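Local coordinates for protein pantothenate kinase (Coxiella burnetii, PDB 3TQC) that catalyses the ATP-dependent phosphorylation of pantothenate to 4'-phosphopantothenate, the first of five steps from pantothenate to coenzyme A, at residues Arg247-Trp252 with Thr272-Phe277; Val239-Tyr244 with Phe277-Trp282; Ser180-Asp185 with Pro259-His264. All blocks are in the same frame, centred on the assembly; numbering follows the deposited sequence.

Contact 1: Arg247-Trp252 with Thr272-Phe277; sequences RVLSFW and TEVAAF. With ADP (adenosine-5'-diphosphate), chain D.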
loop_
_atom_site.group_PDB
_atom_site.type_symbol
_atom_site.label_atom_id
_atom_site.label_comp_id
_atom_site.label_asym_id
_atom_site.label_seq_id
_atom_site.Cartn_x
_atom_site.Cartn_y
_atom_site.Cartn_z
ATOM N N ARG B 247 -23.443 23.155 2.539
ATOM C CA ARG B 247 -23.807 22.143 3.533
ATOM C C ARG B 247 -24.015 22.759 4.930
ATOM O O ARG B 247 -24.987 22.430 5.613
ATOM C CB ARG B 247 -22.775 21.025 3.590
ATOM C CG ARG B 247 -23.261 19.789 4.339
ATOM C CD ARG B 247 -22.227 18.708 4.312
ATOM N NE ARG B 247 -21.003 19.071 5.031
ATOM C CZ ARG B 247 -19.919 18.302 5.101
ATOM N NH1 ARG B 247 -19.885 17.122 4.489
ATOM N NH2 ARG B 247 -18.859 18.707 5.786
ATOM N N VAL B 248 -23.121 23.664 5.331
ATOM C CA VAL B 248 -23.266 24.376 6.605
ATOM C C VAL B 248 -24.482 25.292 6.580
ATOM O O VAL B 248 -25.268 25.295 7.519
ATOM C CB VAL B 248 -21.993 25.173 6.996
ATOM C CG1 VAL B 248 -21.553 26.067 5.873
ATOM C CG2 VAL B 248 -22.231 26.008 8.260
ATOM N N LEU B 249 -24.650 26.054 5.506
ATOM C CA LEU B 249 -25.849 26.875 5.364
ATOM C C LEU B 249 -27.106 26.014 5.479
ATOM O O LEU B 249 -28.041 26.375 6.177
ATOM C CB LEU B 249 -25.848 27.652 4.042
ATOM C CG LEU B 249 -25.483 29.144 4.089
ATOM C CD1 LEU B 249 -24.448 29.503 5.168
ATOM C CD2 LEU B 249 -25.001 29.600 2.708
ATOM N N SER B 250 -27.115 24.868 4.807
ATOM C CA SER B 250 -28.256 23.947 4.880
ATOM C C SER B 250 -28.591 23.512 6.314
ATOM O O SER B 250 -29.763 23.513 6.704
ATOM C CB SER B 250 -28.007 22.714 4.019
ATOM O OG SER B 250 -28.823 21.656 4.467
ATOM N N PHE B 251 -27.566 23.124 7.078
ATOM C CA PHE B 251 -27.728 22.815 8.505
ATOM C C PHE B 251 -28.178 24.039 9.309
ATOM O O PHE B 251 -28.967 23.914 10.246
ATOM C CB PHE B 251 -26.426 22.306 9.130
ATOM C CG PHE B 251 -26.004 20.934 8.674
ATOM C CD1 PHE B 251 -26.925 19.898 8.536
ATOM C CD2 PHE B 251 -24.654 20.661 8.433
ATOM C CE1 PHE B 251 -26.510 18.626 8.133
ATOM C CE2 PHE B 251 -24.245 19.392 8.018
ATOM C CZ PHE B 251 -25.174 18.378 7.871
ATOM N N TRP B 252 -27.663 25.215 8.953
ATOM C CA TRP B 252 -28.059 26.461 9.612
ATOM C C TRP B 252 -29.569 26.690 9.477
ATOM O O TRP B 252 -30.191 27.255 10.370
ATOM C CB TRP B 252 -27.267 27.653 9.043
ATOM C CG TRP B 252 -27.712 29.011 9.516
ATOM C CD1 TRP B 252 -27.415 29.594 10.706
ATOM C CD2 TRP B 252 -28.511 29.962 8.792
ATOM N NE1 TRP B 252 -27.986 30.840 10.781
ATOM C CE2 TRP B 252 -28.664 31.093 9.620
ATOM C CE3 TRP B 252 -29.117 29.965 7.529
ATOM C CZ2 TRP B 252 -29.400 32.219 9.230
ATOM C CZ3 TRP B 252 -29.846 31.084 7.140
ATOM C CH2 TRP B 252 -29.980 32.195 7.988
ATOM N N THR B 272 -25.623 35.696 5.788
ATOM C CA THR B 272 -24.326 36.103 5.231
ATOM C C THR B 272 -23.180 35.907 6.236
ATOM O O THR B 272 -22.085 35.488 5.846
ATOM C CB THR B 272 -24.315 37.567 4.769
ATOM O OG1 THR B 272 -24.417 38.411 5.909
ATOM C CG2 THR B 272 -25.460 37.856 3.799
ATOM N N GLU B 273 -23.433 36.225 7.509
ATOM C CA GLU B 273 -22.440 36.034 8.580
ATOM C C GLU B 273 -21.984 34.572 8.709
ATOM O O GLU B 273 -20.783 34.299 8.786
ATOM C CB GLU B 273 -22.992 36.523 9.922
ATOM C CG GLU B 273 -23.062 38.049 10.048
ATOM C CD GLU B 273 -23.741 38.522 11.331
ATOM O OE1 GLU B 273 -24.558 37.759 11.891
ATOM O OE2 GLU B 273 -23.467 39.665 11.771
ATOM N N VAL B 274 -22.943 33.647 8.728
ATOM C CA VAL B 274 -22.646 32.222 8.801
ATOM C C VAL B 274 -21.890 31.748 7.546
ATOM O O VAL B 274 -21.021 30.877 7.628
ATOM C CB VAL B 274 -23.938 31.371 9.019
ATOM C CG1 VAL B 274 -24.887 31.471 7.840
ATOM C CG2 VAL B 274 -23.589 29.915 9.276
ATOM N N ALA B 275 -22.217 32.326 6.394
ATOM C CA ALA B 275 -21.468 32.060 5.169
ATOM C C ALA B 275 -20.020 32.512 5.336
ATOM O O ALA B 275 -19.099 31.762 5.053
ATOM C CB ALA B 275 -22.114 32.763 3.969
ATOM N N ALA B 276 -19.832 33.733 5.813
ATOM C CA ALA B 276 -18.499 34.233 6.108
ATOM C C ALA B 276 -17.791 33.329 7.115
ATOM O O ALA B 276 -16.624 32.999 6.934
ATOM C CB ALA B 276 -18.567 35.668 6.619
ATOM N N PHE B 277 -18.498 32.920 8.164
ATOM C CA PHE B 277 -17.951 31.968 9.127
ATOM C C PHE B 277 -17.546 30.652 8.467
ATOM O O PHE B 277 -16.480 30.113 8.752
ATOM C CB PHE B 277 -18.963 31.676 10.225
ATOM C CG PHE B 277 -18.459 30.728 11.268
ATOM C CD1 PHE B 277 -17.649 31.179 12.295
ATOM C CD2 PHE B 277 -18.798 29.387 11.230
ATOM C CE1 PHE B 277 -17.179 30.303 13.262
ATOM C CE2 PHE B 277 -18.337 28.513 12.189
ATOM C CZ PHE B 277 -17.528 28.968 13.208
HETATM P PB ADP D . -18.027 14.170 2.848
HETATM O O1B ADP D . -18.606 12.888 3.357
HETATM O O2B ADP D . -16.802 13.973 1.992
HETATM O O3B ADP D . -17.838 15.249 3.891
HETATM P PA ADP D . -20.660 14.409 1.824
HETATM O O1A ADP D . -20.715 13.004 1.273
HETATM O O2A ADP D . -21.313 14.760 3.123
HETATM O O3A ADP D . -19.121 14.858 1.896
HETATM O "O5'" ADP D . -21.246 15.397 0.733
HETATM C "C5'" ADP D . -20.925 16.777 0.748
HETATM C "C4'" ADP D . -22.109 17.575 0.221
HETATM O "O4'" ADP D . -22.254 17.374 -1.181
HETATM C "C3'" ADP D . -23.418 17.130 0.839
HETATM O "O3'" ADP D . -24.247 18.281 1.006
HETATM C "C2'" ADP D . -24.018 16.162 -0.150
HETATM O "O2'" ADP D . -25.433 16.224 -0.146
HETATM C "C1'" ADP D . -23.458 16.651 -1.468
HETATM N N9 ADP D . -23.126 15.575 -2.424
HETATM C C8 ADP D . -22.187 14.636 -2.244
HETATM N N7 ADP D . -22.113 13.819 -3.318
HETATM C C5 ADP D . -23.023 14.251 -4.195
HETATM C C6 ADP D . -23.432 13.820 -5.529
HETATM N N6 ADP D . -22.826 12.743 -6.086
HETATM N N1 ADP D . -24.408 14.526 -6.129
HETATM C C2 ADP D . -25.004 15.592 -5.548
HETATM N N3 ADP D . -24.662 16.037 -4.320
HETATM C C4 ADP D . -23.689 15.408 -3.616
#

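Contact 2: Val239-Tyr244 with Phe277-Trp282; sequences VIQKWY and FAKHVW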
loop_
_atom_site.group_PDB
_atom_site.type_symbol
_atom_site.label_atom_id
_atom_site.label_comp_id
_atom_site.label_asym_id
_atom_site.label_seq_id
_atom_site.Cartn_x
_atom_site.Cartn_y
_atom_site.Cartn_z
ATOM N N VAL B 239 -14.547 24.653 -5.656
ATOM C CA VAL B 239 -15.798 23.915 -5.800
ATOM C C VAL B 239 -16.207 23.252 -4.484
ATOM O O VAL B 239 -17.360 23.374 -4.057
ATOM C CB VAL B 239 -15.712 22.899 -6.964
ATOM C CG1 VAL B 239 -16.817 21.832 -6.868
ATOM C CG2 VAL B 239 -15.761 23.652 -8.291
ATOM N N ILE B 240 -15.256 22.597 -3.824
ATOM C CA ILE B 240 -15.533 21.947 -2.541
ATOM C C ILE B 240 -15.948 23.003 -1.513
ATOM O O ILE B 240 -16.907 22.803 -0.774
ATOM C CB ILE B 240 -14.334 21.146 -1.998
ATOM C CG1 ILE B 240 -13.808 20.151 -3.046
ATOM C CG2 ILE B 240 -14.744 20.349 -0.746
ATOM C CD1 ILE B 240 -12.457 19.599 -2.730
ATOM N N GLN B 241 -15.231 24.128 -1.500
ATOM C CA GLN B 241 -15.560 25.267 -0.659
ATOM C C GLN B 241 -17.049 25.561 -0.748
ATOM O O GLN B 241 -17.726 25.621 0.273
ATOM C CB GLN B 241 -14.747 26.498 -1.083
ATOM C CG GLN B 241 -15.090 27.791 -0.356
ATOM C CD GLN B 241 -14.156 28.941 -0.719
ATOM O OE1 GLN B 241 -12.944 28.761 -0.880
ATOM N NE2 GLN B 241 -14.718 30.116 -0.864
ATOM N N LYS B 242 -17.558 25.714 -1.968
ATOM C CA LYS B 242 -18.979 25.976 -2.156
ATOM C C LYS B 242 -19.844 24.845 -1.602
ATOM O O LYS B 242 -20.857 25.098 -0.959
ATOM C CB LYS B 242 -19.318 26.222 -3.626
ATOM C CG LYS B 242 -20.796 26.545 -3.837
ATOM C CD LYS B 242 -21.052 27.293 -5.143
ATOM C CE LYS B 242 -22.481 27.075 -5.611
ATOM N NZ LYS B 242 -23.457 27.333 -4.519
ATOM N N TRP B 243 -19.445 23.594 -1.825
ATOM C CA TRP B 243 -20.247 22.493 -1.317
ATOM C C TRP B 243 -20.238 22.519 0.190
ATOM O O TRP B 243 -21.238 22.235 0.848
ATOM C CB TRP B 243 -19.714 21.153 -1.780
ATOM C CG TRP B 243 -19.776 20.943 -3.249
ATOM C CD1 TRP B 243 -20.605 21.556 -4.134
ATOM C CD2 TRP B 243 -18.989 20.013 -4.007
ATOM N NE1 TRP B 243 -20.371 21.081 -5.394
ATOM C CE2 TRP B 243 -19.382 20.135 -5.343
ATOM C CE3 TRP B 243 -17.973 19.105 -3.678
ATOM C CZ2 TRP B 243 -18.806 19.379 -6.360
ATOM C CZ3 TRP B 243 -17.393 18.359 -4.683
ATOM C CH2 TRP B 243 -17.814 18.497 -6.016
ATOM N N TYR B 244 -19.079 22.842 0.740
ATOM C CA TYR B 244 -18.941 22.949 2.173
ATOM C C TYR B 244 -19.829 24.072 2.701
ATOM O O TYR B 244 -20.616 23.857 3.615
ATOM C CB TYR B 244 -17.486 23.180 2.565
ATOM C CG TYR B 244 -17.358 23.328 4.039
ATOM C CD1 TYR B 244 -17.222 22.216 4.851
ATOM C CD2 TYR B 244 -17.406 24.579 4.634
ATOM C CE1 TYR B 244 -17.132 22.349 6.218
ATOM C CE2 TYR B 244 -17.313 24.716 5.991
ATOM C CZ TYR B 244 -17.182 23.599 6.782
ATOM O OH TYR B 244 -17.094 23.735 8.145
ATOM N N PHE B 277 -18.498 32.920 8.164
ATOM C CA PHE B 277 -17.951 31.968 9.127
ATOM C C PHE B 277 -17.546 30.652 8.467
ATOM O O PHE B 277 -16.480 30.113 8.752
ATOM C CB PHE B 277 -18.963 31.676 10.225
ATOM C CG PHE B 277 -18.459 30.728 11.268
ATOM C CD1 PHE B 277 -17.649 31.179 12.295
ATOM C CD2 PHE B 277 -18.798 29.387 11.230
ATOM C CE1 PHE B 277 -17.179 30.303 13.262
ATOM C CE2 PHE B 277 -18.337 28.513 12.189
ATOM C CZ PHE B 277 -17.528 28.968 13.208
ATOM N N ALA B 278 -18.414 30.135 7.602
ATOM C CA ALA B 278 -18.170 28.879 6.890
ATOM C C ALA B 278 -16.987 28.997 5.938
ATOM O O ALA B 278 -16.192 28.069 5.802
ATOM C CB ALA B 278 -19.408 28.463 6.116
ATOM N N LYS B 279 -16.897 30.134 5.266
ATOM C CA LYS B 279 -15.790 30.414 4.363
ATOM C C LYS B 279 -14.481 30.417 5.144
ATOM O O LYS B 279 -13.473 29.862 4.685
ATOM C CB LYS B 279 -16.011 31.761 3.677
ATOM C CG LYS B 279 -15.016 32.118 2.593
ATOM C CD LYS B 279 -15.405 33.451 1.967
ATOM C CE LYS B 279 -14.388 33.913 0.949
ATOM N NZ LYS B 279 -14.130 32.840 -0.051
ATOM N N HIS B 280 -14.519 31.035 6.329
ATOM C CA HIS B 280 -13.365 31.128 7.215
ATOM C C HIS B 280 -12.891 29.750 7.646
ATOM O O HIS B 280 -11.705 29.444 7.538
ATOM C CB HIS B 280 -13.699 31.965 8.454
ATOM C CG HIS B 280 -12.755 31.750 9.591
ATOM N ND1 HIS B 280 -11.584 32.464 9.727
ATOM C CD2 HIS B 280 -12.789 30.878 10.627
ATOM C CE1 HIS B 280 -10.947 32.053 10.809
ATOM N NE2 HIS B 280 -11.654 31.090 11.371
ATOM N N VAL B 281 -13.820 28.937 8.145
ATOM C CA VAL B 281 -13.499 27.591 8.626
ATOM C C VAL B 281 -12.867 26.764 7.502
ATOM O O VAL B 281 -11.828 26.121 7.696
ATOM C CB VAL B 281 -14.745 26.875 9.186
ATOM C CG1 VAL B 281 -14.497 25.379 9.352
ATOM C CG2 VAL B 281 -15.165 27.495 10.509
ATOM N N TRP B 282 -13.497 26.793 6.331
ATOM C CA TRP B 282 -12.930 26.175 5.138
ATOM C C TRP B 282 -11.501 26.661 4.872
ATOM O O TRP B 282 -10.581 25.860 4.758
ATOM C CB TRP B 282 -13.791 26.467 3.911
ATOM C CG TRP B 282 -13.127 26.029 2.678
ATOM C CD1 TRP B 282 -12.451 26.809 1.792
ATOM C CD2 TRP B 282 -13.024 24.679 2.197
ATOM N NE1 TRP B 282 -11.937 26.033 0.787
ATOM C CE2 TRP B 282 -12.275 24.720 1.008
ATOM C CE3 TRP B 282 -13.498 23.444 2.656
ATOM C CZ2 TRP B 282 -11.990 23.569 0.257
ATOM C CZ3 TRP B 282 -13.195 22.282 1.908
ATOM C CH2 TRP B 282 -12.448 22.366 0.729
#

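Contact 3: Ser180-Asp185 with Pro259-His264; sequences SHHYYD and PHSYFH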
loop_
_atom_site.group_PDB
_atom_site.type_symbol
_atom_site.label_atom_id
_atom_site.label_comp_id
_atom_site.label_asym_id
_atom_site.label_seq_id
_atom_site.Cartn_x
_atom_site.Cartn_y
_atom_site.Cartn_z
ATOM N N SER B 180 -21.083 11.941 15.977
ATOM C CA SER B 180 -22.246 12.752 15.598
ATOM C C SER B 180 -21.809 14.118 15.079
ATOM O O SER B 180 -21.239 14.925 15.833
ATOM C CB SER B 180 -23.150 13.002 16.788
ATOM O OG SER B 180 -24.018 14.075 16.482
ATOM N N HIS B 181 -22.113 14.386 13.812
ATOM C CA HIS B 181 -21.892 15.713 13.226
ATOM C C HIS B 181 -22.793 16.754 13.886
ATOM O O HIS B 181 -22.438 17.932 13.983
ATOM C CB HIS B 181 -22.145 15.682 11.714
ATOM C CG HIS B 181 -21.153 14.853 10.953
ATOM N ND1 HIS B 181 -19.853 15.260 10.735
ATOM C CD2 HIS B 181 -21.274 13.643 10.354
ATOM C CE1 HIS B 181 -19.215 14.337 10.036
ATOM N NE2 HIS B 181 -20.056 13.347 9.787
ATOM N N HIS B 182 -23.949 16.304 14.361
ATOM C CA HIS B 182 -24.906 17.174 15.017
ATOM C C HIS B 182 -24.331 17.717 16.326
ATOM O O HIS B 182 -24.424 18.912 16.605
ATOM C CB HIS B 182 -26.201 16.402 15.279
ATOM C CG HIS B 182 -27.328 17.253 15.776
ATOM N ND1 HIS B 182 -27.987 18.158 14.974
ATOM C CD2 HIS B 182 -27.922 17.322 16.990
ATOM C CE1 HIS B 182 -28.939 18.751 15.675
ATOM N NE2 HIS B 182 -28.920 18.262 16.902
ATOM N N TYR B 183 -23.751 16.824 17.121
ATOM C CA TYR B 183 -23.113 17.193 18.378
ATOM C C TYR B 183 -21.636 17.539 18.202
ATOM O O TYR B 183 -20.967 17.921 19.164
ATOM C CB TYR B 183 -23.282 16.067 19.394
ATOM C CG TYR B 183 -24.742 15.714 19.622
ATOM C CD1 TYR B 183 -25.632 16.659 20.134
ATOM C CD2 TYR B 183 -25.236 14.449 19.310
ATOM C CE1 TYR B 183 -26.972 16.351 20.333
ATOM C CE2 TYR B 183 -26.575 14.130 19.515
ATOM C CZ TYR B 183 -27.435 15.086 20.022
ATOM O OH TYR B 183 -28.764 14.774 20.214
ATOM N N TYR B 184 -21.140 17.413 16.971
ATOM C CA TYR B 184 -19.753 17.729 16.636
ATOM C C TYR B 184 -18.813 17.024 17.601
ATOM O O TYR B 184 -17.897 17.633 18.155
ATOM C CB TYR B 184 -19.553 19.237 16.694
ATOM C CG TYR B 184 -18.277 19.736 16.084
ATOM C CD1 TYR B 184 -17.943 19.434 14.770
ATOM C CD2 TYR B 184 -17.414 20.541 16.817
ATOM C CE1 TYR B 184 -16.770 19.911 14.207
ATOM C CE2 TYR B 184 -16.246 21.021 16.273
ATOM C CZ TYR B 184 -15.925 20.711 14.971
ATOM O OH TYR B 184 -14.755 21.199 14.435
ATOM N N ASP B 185 -19.073 15.739 17.818
ATOM C CA ASP B 185 -18.362 14.981 18.825
ATOM C C ASP B 185 -18.612 13.471 18.717
ATOM O O ASP B 185 -19.598 13.029 18.127
ATOM C CB ASP B 185 -18.758 15.475 20.223
ATOM C CG ASP B 185 -17.672 15.245 21.259
ATOM O OD1 ASP B 185 -16.668 14.565 20.940
ATOM O OD2 ASP B 185 -17.831 15.750 22.393
ATOM N N PRO B 259 -31.756 23.298 19.785
ATOM C CA PRO B 259 -30.967 23.987 20.807
ATOM C C PRO B 259 -29.787 23.177 21.353
ATOM O O PRO B 259 -28.872 23.762 21.931
ATOM C CB PRO B 259 -31.988 24.266 21.914
ATOM C CG PRO B 259 -33.298 24.256 21.237
ATOM C CD PRO B 259 -33.185 23.257 20.135
ATOM N N HIS B 260 -29.805 21.854 21.161
ATOM C CA HIS B 260 -28.718 20.979 21.610
ATOM C C HIS B 260 -27.671 20.704 20.522
ATOM O O HIS B 260 -26.708 19.971 20.759
ATOM C CB HIS B 260 -29.282 19.658 22.154
ATOM C CG HIS B 260 -30.190 19.832 23.328
ATOM N ND1 HIS B 260 -29.785 20.444 24.494
ATOM C CD2 HIS B 260 -31.485 19.485 23.514
ATOM C CE1 HIS B 260 -30.794 20.472 25.349
ATOM N NE2 HIS B 260 -31.839 19.897 24.779
ATOM N N SER B 261 -27.853 21.290 19.340
ATOM C CA SER B 261 -26.824 21.237 18.303
ATOM C C SER B 261 -25.555 21.930 18.788
ATOM O O SER B 261 -25.612 22.906 19.531
ATOM C CB SER B 261 -27.294 21.915 17.017
ATOM O OG SER B 261 -26.278 21.832 16.021
ATOM N N TYR B 262 -24.410 21.430 18.351
ATOM C CA TYR B 262 -23.139 22.002 18.757
ATOM C C TYR B 262 -23.031 23.422 18.240
ATOM O O TYR B 262 -22.580 24.318 18.948
ATOM C CB TYR B 262 -21.972 21.176 18.225
ATOM C CG TYR B 262 -20.649 21.685 18.732
ATOM C CD1 TYR B 262 -20.159 21.279 19.968
ATOM C CD2 TYR B 262 -19.907 22.595 17.992
ATOM C CE1 TYR B 262 -18.954 21.750 20.444
ATOM C CE2 TYR B 262 -18.709 23.081 18.459
ATOM C CZ TYR B 262 -18.230 22.653 19.688
ATOM O OH TYR B 262 -17.027 23.134 20.155
ATOM N N PHE B 263 -23.464 23.606 16.998
ATOM C CA PHE B 263 -23.370 24.878 16.304
ATOM C C PHE B 263 -24.648 25.713 16.401
ATOM O O PHE B 263 -24.907 26.544 15.538
ATOM C CB PHE B 263 -23.012 24.619 14.839
ATOM C CG PHE B 263 -21.652 24.022 14.658
ATOM C CD1 PHE B 263 -20.515 24.779 14.888
ATOM C CD2 PHE B 263 -21.499 22.703 14.265
ATOM C CE1 PHE B 263 -19.237 24.225 14.729
ATOM C CE2 PHE B 263 -20.225 22.146 14.097
ATOM C CZ PHE B 263 -19.101 22.910 14.329
ATOM N N HIS B 264 -25.433 25.511 17.455
ATOM C CA HIS B 264 -26.692 26.224 17.611
ATOM C C HIS B 264 -26.498 27.745 17.644
ATOM O O HIS B 264 -27.342 28.479 17.142
ATOM C CB HIS B 264 -27.430 25.756 18.869
ATOM C CG HIS B 264 -28.682 26.525 19.145
ATOM N ND1 HIS B 264 -29.768 26.503 18.298
ATOM C CD2 HIS B 264 -29.012 27.357 20.160
ATOM C CE1 HIS B 264 -30.718 27.283 18.785
ATOM N NE2 HIS B 264 -30.284 27.810 19.916
#

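Contact 1: Arg247-Trp252 with Thr272-Phe277
V274 sets one methyl almost squarely on the indole of W252: CG1 lies 4.0 Å from the centroid of the five-membered ring and 8° off its normal, a CH-pi contact over the face. The torsion explains the placement. CG1 of V274 sits between the backbone N and the carbonyl carbon (chi1 65°), which turns it to W252 and L249, while CG2, anti to the N, faces V248 CG2 at 4.3 Å. L249 CD1 comes within 3.3 Å of V274 CG1, tighter than usual carbon contact; because the L249 chi1 and chi2 are both far from staggered values, the exact position of this methyl is doubtful. The same CD1 lies 4.2 Å from A275 CB, a looser apolar contact beside V274. W252 NE1 gives a weak hydrogen bond to O of the loop residue L266. Five residues before W252, on the same helix, R247 reaches the nucleotide. R247 NH1 donates to ADP O3B at 2.8 Å, with the oxygen in the guanidinium plane, and makes a weak hydrogen bond to ADP O2A at 3.1 Å; K105 and the amides of A102, G104 and S106 also bind ADP. The segment axes pass 9.8 Å apart at 140°, an antiparallel crossing. The contact joins the C-terminal part of helix 237-253, which follows strand 229-234, to the first turns of helix 271-294, where V248 also touches A278.

Contact 2: Val239-Tyr244 with Phe277-Trp282
Q241 and W282 mark the close point of two helix segments that run antiparallel at 133°, their axes 9.8 Å apart and the CA atoms of these two residues separated by 6.4 Å. Helices 237-253 and 271-294 pair here, beside the P-loop, in the P-loop kinase fold of the phosphoribulokinase/uridine kinase family. W282 buries the most surface of any residue here. Chi1 of 171° sets its CG anti to the backbone N; from there the indole lies across the opposite helix, one face on the backbone of Q241, whose CA stands 3.7 Å above the centre of the ring system. Q241 CB adds a CH-pi contact, 3.6 Å from the centroid of the W282 five-membered ring. Y244 reaches the other way: its side chain slides past W282 in the opposite direction, with Y244 CB 4.0 Å from W282 CE3. Farther out, the ring edge of Y244 meets the backbone, CE2 lying 3.5 Å from A278 O, and the phenol crosses V281 at about a right angle, Y244 OH 3.3 Å from V281 CG1. The surroundings tie this packing to the nucleotide site: I240 and W282 both touch S100, Y244 touches A102, and W243 stacks on H311 and makes a cation-pi contact with K307, two residues of the ADP pocket. At the far end of the indole, I240 crosses W282 at about a right angle and places its branch methyl CG2 3.4 Å from W282 CH2.

Contact 3: Ser180-Asp185 with Pro259-His264
Y184 receives the edge of F263 on one ring face: F263 CZ stands 3.5 Å above the centre of the Y184 ring, and the planes are 58° apart, an edge-to-face pair. Y262 meets Y184 obliquely, with Y184 CD2 3.3 Å above the Y262 ring and offset toward its rim. F263 in turn carries Y262 CD2 over the centre of its own face and turns CD1 to the edge of Y262, closing a three-ring aromatic cluster. K149 adds a cation-pi contact to Y184. S261 CB covers one face of the H182 imidazole, 4.2 Å from its centroid, and H182 CD2 lies over a face of Y183, whose edge meets H260 O at 3.5 Å from CD1. D258 holds H182 by NE2. One backbone hydrogen bond joins the two loops: Y262 N donates to H182 O at 3.1 Å, nearly straight (175°) and in the carbonyl plane. Y262 and F263 are the middle residues of a type I turn from S261 to H264. In the facing hairpin loop, S180 OG accepts from Y183 N at 2.8 Å, an ST motif, and Y184, with left-handed backbone angles, forms a G1 beta bulge with D185 opposite S180.

Followed from the N terminus, the chain first meets 180-185, the hairpin turn of the small three-stranded antiparallel sheet; contact 3 closes a loop of 73 residues when 259-264 returns to it. Within that loop, strand 229-234 of the large mixed sheet leads into helix 237-253, which supplies the first segments of contacts 2 and 1. Their partners lie on helix 271-294, beyond 259-264, so contact 3 crosses both. Contact 1, with 19 residues between its segments, is nested inside the 32-residue loop closed by contact 2; the two share F277, and V248 touches A278 between them. Together the three link the helix pair, its connecting loop and the small sheet near the ADP site.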